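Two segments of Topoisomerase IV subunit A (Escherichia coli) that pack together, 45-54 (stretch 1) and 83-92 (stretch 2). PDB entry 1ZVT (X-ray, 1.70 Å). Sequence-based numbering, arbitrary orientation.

Stretch 1 (45-54) QPVVFVDSTG
Stretch 2 83-92: GATVDHMLME

Two strands, 47-51 and 86-90, run antiparallel as neighbours in a sheet, their N-to-C directions 154° apart and their axes 4.7 Å apart at closest. Together the stretches bury 820 Å². Extended backbone carries most of the pairing, with phi between -90° and -140° and psi between 114° and 173° everywhere in the strands except at Asp87.

The register is set by Val48 opposite Leu90, a hydrogen-bonded pair with CA atoms 5.2 Å apart. Both bonds are short and nearly straight: Val48 N to Leu90 O and Leu90 N to Val48 O, each 2.9 Å. Phe49 faces Met89 in a non-hydrogen-bonded pair, CA to CA 4.5 Å, where CA-H groups approach carbonyls instead: Phe49 CA lies 3.2 Å from His88 O, and Met89 CA 3.3 Å from Val48 O. Next, Val50 N gives to His88 O at 2.8 Å, but Val50 O receives two donors, His88 N at 3.3 Å and Asp87 N at 3.1 Å. This is the signature of the bulge: Asp87, at phi/psi -107/-23, is the extra residue, so that Asp51 pairs with Val86, CA to CA 4.3 Å.

Beyond the bulge the ladder continues with a side chain's help. Ser52 N donates to Thr85 O at 2.9 Å, and Thr85 N to Ser52 OG (chi1 p) at 3.0 Å. The CA-to-CB bond of Thr85 (chi1 p) points away from stretch 1, and its OG1 donates to Asp87 OD1 at 2.7 Å.

Asp51 (p) organises the type I turn 51-54. Its OD1 accepts from Thr53 N at 2.8 Å and Thr53 OG1 at 2.7 Å, Gly54 N closes the turn on Asp51 O at 3.1 Å, and OD2 is satisfied elsewhere in the structure. Gly54 suits its phi/psi of 90/14, where a CB would jam against the preceding carbonyl O.

Side chains alternate between faces. Phe49 (m, chi2 92°) shares one with Met89, Val86 and Asp51; its CE2 meets Met89 SD at 3.5 Å, and its CD2 meets Val86 CG1 (Val86 t) at 3.7 Å. Met89, t, t, p, also lays CG 3.7 Å from Val47 CG2. Val48 and Val50, both t, share the other face with His88 (m, chi2 -78°) and Leu90 (m, p), where Val50 CG2 reaches Leu90 CD1 at 4.4 Å. Val47, Val48, Phe49, Val50 and Leu90 are buried, suiting side chains without polar groups to satisfy.

At the far end, all-t Met91 extends its CE to 3.6 Å from Gln45 CG. Gln45 (chi1 100°, between wells; chi2 t; chi3 78°) makes a weak hydrogen bond from NE2 to Glu92 O at 3.0 Å; its OE1 is hydrogen-bonded elsewhere.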

ATOM      1  N   GLN A  45     -16.293 -12.325   4.195  1.00 25.30           N
ATOM      2  CA  GLN A  45     -15.022 -12.227   3.491  1.00 23.92           C
ATOM      3  C   GLN A  45     -14.003 -11.729   4.521  1.00 22.21           C
ATOM      4  O   GLN A  45     -14.374 -11.009   5.430  1.00 22.70           O
ATOM      5  CB  GLN A  45     -15.124 -11.324   2.241  1.00 24.56           C
ATOM      6  CG  GLN A  45     -14.616  -9.904   2.348  1.00 27.31           C
ATOM      7  CD  GLN A  45     -15.028  -8.999   1.170  1.00 25.21           C
ATOM      8  OE1 GLN A  45     -16.144  -8.539   1.108  1.00 30.62           O
ATOM      9  NE2 GLN A  45     -14.111  -8.752   0.246  1.00 28.69           N
ATOM     10  N   PRO A  46     -12.736 -12.139   4.408  1.00 21.31           N
ATOM     11  CA  PRO A  46     -11.785 -11.678   5.427  1.00 19.76           C
ATOM     12  C   PRO A  46     -11.362 -10.211   5.222  1.00 18.96           C
ATOM     13  O   PRO A  46     -11.408  -9.707   4.096  1.00 17.76           O
ATOM     14  CB  PRO A  46     -10.580 -12.598   5.209  1.00 20.67           C
ATOM     15  CG  PRO A  46     -10.632 -12.894   3.750  1.00 21.07           C
ATOM     16  CD  PRO A  46     -12.100 -13.031   3.429  1.00 22.03           C
ATOM     17  N   VAL A  47     -10.976  -9.554   6.317  1.00 17.81           N
ATOM     18  CA  VAL A  47     -10.230  -8.300   6.243  1.00 17.48           C
ATOM     19  C   VAL A  47      -8.763  -8.587   6.521  1.00 18.39           C
ATOM     20  O   VAL A  47      -8.440  -9.404   7.371  1.00 17.73           O
ATOM     21  CB  VAL A  47     -10.804  -7.187   7.178  1.00 16.84           C
ATOM     22  CG1 VAL A  47     -10.942  -7.635   8.640  1.00 18.28           C
ATOM     23  CG2 VAL A  47      -9.966  -5.876   7.027  1.00 16.75           C
ATOM     24  N   VAL A  48      -7.888  -7.960   5.739  1.00 17.59           N
ATOM     25  CA  VAL A  48      -6.451  -8.245   5.802  1.00 17.61           C
ATOM     26  C   VAL A  48      -5.713  -6.993   6.283  1.00 18.25           C
ATOM     27  O   VAL A  48      -6.103  -5.873   5.938  1.00 18.15           O
ATOM     28  CB  VAL A  48      -5.943  -8.684   4.420  1.00 18.73           C
ATOM     29  CG1 VAL A  48      -4.460  -8.479   4.277  1.00 19.84           C
ATOM     30  CG2 VAL A  48      -6.312 -10.155   4.173  1.00 19.80           C
ATOM     31  N   PHE A  49      -4.665  -7.207   7.083  1.00 17.34           N
ATOM     32  CA  PHE A  49      -3.792  -6.169   7.604  1.00 17.93           C
ATOM     33  C   PHE A  49      -2.375  -6.502   7.177  1.00 17.73           C
ATOM     34  O   PHE A  49      -1.957  -7.674   7.177  1.00 18.81           O
ATOM     35  CB  PHE A  49      -3.888  -6.104   9.137  1.00 18.11           C
ATOM     36  CG  PHE A  49      -5.271  -5.785   9.612  1.00 17.66           C
ATOM     37  CD1 PHE A  49      -6.171  -6.804   9.911  1.00 18.70           C
ATOM     38  CD2 PHE A  49      -5.694  -4.456   9.693  1.00 19.76           C
ATOM     39  CE1 PHE A  49      -7.492  -6.506  10.307  1.00 18.56           C
ATOM     40  CE2 PHE A  49      -7.020  -4.152  10.081  1.00 18.41           C
ATOM     41  CZ  PHE A  49      -7.906  -5.190  10.388  1.00 18.12           C
ATOM     42  N   VAL A  50      -1.622  -5.470   6.819  1.00 17.83           N
ATOM     43  CA  VAL A  50      -0.194  -5.651   6.557  1.00 18.44           C
ATOM     44  C   VAL A  50       0.609  -4.828   7.583  1.00 18.86           C
ATOM     45  O   VAL A  50       0.334  -3.624   7.768  1.00 19.84           O
ATOM     46  CB  VAL A  50       0.160  -5.225   5.123  1.00 18.59           C
ATOM     47  CG1 VAL A  50       1.646  -5.450   4.893  1.00 20.53           C
ATOM     48  CG2 VAL A  50      -0.662  -6.044   4.095  1.00 18.96           C
ATOM     49  N   ASP A  51       1.566  -5.466   8.248  1.00 18.76           N
ATOM     50  CA  ASP A  51       2.391  -4.741   9.244  1.00 19.39           C
ATOM     51  C   ASP A  51       3.661  -4.144   8.657  1.00 19.41           C
ATOM     52  O   ASP A  51       3.988  -4.363   7.477  1.00 19.49           O
ATOM     53  CB  ASP A  51       2.648  -5.576  10.531  1.00 19.03           C
ATOM     54  CG  ASP A  51       3.737  -6.646  10.376  1.00 22.04           C
ATOM     55  OD1 ASP A  51       4.559  -6.585   9.448  1.00 23.25           O
ATOM     56  OD2 ASP A  51       3.780  -7.551  11.232  1.00 24.78           O
ATOM     57  N   SER A  52       4.356  -3.356   9.488  1.00 19.01           N
ATOM     58  CA  SER A  52       5.534  -2.608   9.053  1.00 20.42           C
ATOM     59  C   SER A  52       6.731  -3.485   8.683  1.00 20.39           C
ATOM     60  O   SER A  52       7.713  -2.976   8.117  1.00 21.67           O
ATOM     61  CB  SER A  52       5.935  -1.616  10.151  1.00 19.51           C
ATOM     62  OG  SER A  52       6.092  -2.297  11.363  1.00 21.67           O
ATOM     63  N   THR A  53       6.666  -4.777   9.003  1.00 20.16           N
ATOM     64  CA  THR A  53       7.714  -5.744   8.696  1.00 21.02           C
ATOM     65  C   THR A  53       7.422  -6.574   7.447  1.00 20.34           C
ATOM     66  O   THR A  53       8.232  -7.410   7.049  1.00 20.61           O
ATOM     67  CB  THR A  53       8.019  -6.688   9.891  1.00 21.76           C
ATOM     68  OG1 THR A  53       6.958  -7.631  10.064  1.00 22.94           O
ATOM     69  CG2 THR A  53       8.233  -5.910  11.181  1.00 22.86           C
ATOM     70  N   GLY A  54       6.278  -6.313   6.831  1.00 19.77           N
ATOM     71  CA  GLY A  54       5.897  -7.006   5.591  1.00 18.97           C
ATOM     72  C   GLY A  54       5.101  -8.284   5.804  1.00 19.66           C
ATOM     73  O   GLY A  54       4.941  -9.087   4.868  1.00 20.24           O
ATOM     74  N   GLY A  83       7.893  -4.108  18.080  1.00 31.11           N
ATOM     75  CA  GLY A  83       7.975  -2.753  17.527  1.00 30.64           C
ATOM     76  C   GLY A  83       7.228  -2.513  16.226  1.00 30.48           C
ATOM     77  O   GLY A  83       7.194  -1.386  15.723  1.00 30.78           O
ATOM     78  N   ALA A  84       6.608  -3.563  15.692  1.00 29.93           N
ATOM     79  CA  ALA A  84       5.880  -3.465  14.426  1.00 29.14           C
ATOM     80  C   ALA A  84       4.559  -2.767  14.655  1.00 28.71           C
ATOM     81  O   ALA A  84       3.970  -2.866  15.749  1.00 29.49           O
ATOM     82  CB  ALA A  84       5.637  -4.858  13.849  1.00 29.14           C
ATOM     83  N   THR A  85       4.090  -2.075  13.622  1.00 27.15           N
ATOM     84  CA  THR A  85       2.796  -1.418  13.629  1.00 25.83           C
ATOM     85  C   THR A  85       1.960  -1.959  12.469  1.00 25.99           C
ATOM     86  O   THR A  85       2.508  -2.475  11.493  1.00 24.71           O
ATOM     87  CB  THR A  85       2.927   0.107  13.440  1.00 26.22           C
ATOM     88  OG1 THR A  85       3.743   0.390  12.289  1.00 26.40           O
ATOM     89  CG2 THR A  85       3.537   0.782  14.681  1.00 27.15           C
ATOM     90  N   VAL A  86       0.641  -1.827  12.580  1.00 24.61           N
ATOM     91  CA  VAL A  86      -0.265  -2.178  11.477  1.00 24.78           C
ATOM     92  C   VAL A  86      -0.493  -0.962  10.603  1.00 24.38           C
ATOM     93  O   VAL A  86      -1.110   0.035  11.028  1.00 25.56           O
ATOM     94  CB  VAL A  86      -1.612  -2.702  11.997  1.00 23.99           C
ATOM     95  CG1 VAL A  86      -2.630  -2.803  10.876  1.00 24.95           C
ATOM     96  CG2 VAL A  86      -1.408  -4.059  12.667  1.00 25.56           C
ATOM     97  N   ASP A  87      -0.012  -1.038   9.366  1.00 23.39           N
ATOM     98  CA  ASP A  87       0.032   0.151   8.527  1.00 22.90           C
ATOM     99  C   ASP A  87      -0.990   0.182   7.407  1.00 22.05           C
ATOM    100  O   ASP A  87      -1.334   1.251   6.893  1.00 21.95           O
ATOM    101  CB  ASP A  87       1.445   0.317   7.948  1.00 23.41           C
ATOM    102  CG  ASP A  87       2.480   0.579   9.015  1.00 26.41           C
ATOM    103  OD1 ASP A  87       2.105   0.895  10.172  1.00 25.64           O
ATOM    104  OD2 ASP A  87       3.689   0.449   8.716  1.00 29.78           O
ATOM    105  N   HIS A  88      -1.464  -1.002   7.004  1.00 20.68           N
ATOM    106  CA  HIS A  88      -2.307  -1.107   5.831  1.00 20.80           C
ATOM    107  C   HIS A  88      -3.429  -2.108   6.058  1.00 20.07           C
ATOM    108  O   HIS A  88      -3.217  -3.144   6.711  1.00 19.77           O
ATOM    109  CB  HIS A  88      -1.506  -1.510   4.574  1.00 21.89           C
ATOM    110  CG  HIS A  88      -0.175  -0.817   4.450  1.00 24.62           C
ATOM    111  ND1 HIS A  88      -0.051   0.483   4.013  1.00 27.16           N
ATOM    112  CD2 HIS A  88       1.080  -1.249   4.711  1.00 27.94           C
ATOM    113  CE1 HIS A  88       1.222   0.826   4.023  1.00 25.27           C
ATOM    114  NE2 HIS A  88       1.931  -0.207   4.436  1.00 28.06           N
ATOM    115  N   MET A  89      -4.602  -1.782   5.517  1.00 19.14           N
ATOM    116  CA  MET A  89      -5.799  -2.602   5.653  1.00 19.27           C
ATOM    117  C   MET A  89      -6.477  -2.749   4.288  1.00 19.13           C
ATOM    118  O   MET A  89      -6.627  -1.752   3.552  1.00 19.67           O
ATOM    119  CB  MET A  89      -6.771  -1.929   6.637  1.00 19.38           C
ATOM    120  CG  MET A  89      -8.057  -2.680   6.862  1.00 19.37           C
ATOM    121  SD  MET A  89      -9.111  -2.023   8.211  1.00 19.83           S
ATOM    122  CE  MET A  89      -9.435  -0.335   7.669  1.00 20.06           C
ATOM    123  N   LEU A  90      -6.877  -3.969   3.943  1.00 18.68           N
ATOM    124  CA  LEU A  90      -7.494  -4.242   2.641  1.00 19.89           C
ATOM    125  C   LEU A  90      -8.672  -5.185   2.796  1.00 19.51           C
ATOM    126  O   LEU A  90      -8.658  -6.099   3.642  1.00 17.62           O
ATOM    127  CB  LEU A  90      -6.492  -4.921   1.704  1.00 21.59           C
ATOM    128  CG  LEU A  90      -5.342  -4.035   1.223  1.00 24.04           C
ATOM    129  CD1 LEU A  90      -4.158  -4.075   2.177  1.00 30.26           C
ATOM    130  CD2 LEU A  90      -4.937  -4.495  -0.168  1.00 29.97           C
ATOM    131  N   MET A  91      -9.667  -5.014   1.936  1.00 19.72           N
ATOM    132  CA  MET A  91     -10.770  -5.942   1.844  1.00 20.03           C
ATOM    133  C   MET A  91     -11.183  -5.954   0.378  1.00 20.69           C
ATOM    134  O   MET A  91     -11.714  -4.963  -0.122  1.00 21.13           O
ATOM    135  CB  MET A  91     -11.918  -5.475   2.749  1.00 20.86           C
ATOM    136  CG  MET A  91     -12.879  -6.526   3.143  1.00 21.60           C
ATOM    137  SD  MET A  91     -13.884  -5.995   4.555  1.00 20.92           S
ATOM    138  CE  MET A  91     -14.702  -7.517   4.981  1.00 21.27           C
ATOM    139  N   GLU A  92     -10.889  -7.056  -0.307  1.00 20.16           N
ATOM    140  CA  GLU A  92     -11.081  -7.187  -1.758  1.00 21.18           C
ATOM    141  C   GLU A  92     -11.547  -8.598  -2.090  1.00 22.12           C
ATOM    142  O   GLU A  92     -11.576  -9.484  -1.224  1.00 22.91           O
ATOM    143  CB  GLU A  92      -9.748  -6.919  -2.496  1.00 21.29           C
ATOM    144  CG  GLU A  92      -9.063  -5.561  -2.164  1.00 21.82           C
ATOM    145  CD  GLU A  92      -9.803  -4.326  -2.732  1.00 24.59           C
ATOM    146  OE1 GLU A  92     -10.516  -4.456  -3.749  1.00 27.43           O
ATOM    147  OE2 GLU A  92      -9.684  -3.198  -2.181  1.00 24.95           O
TER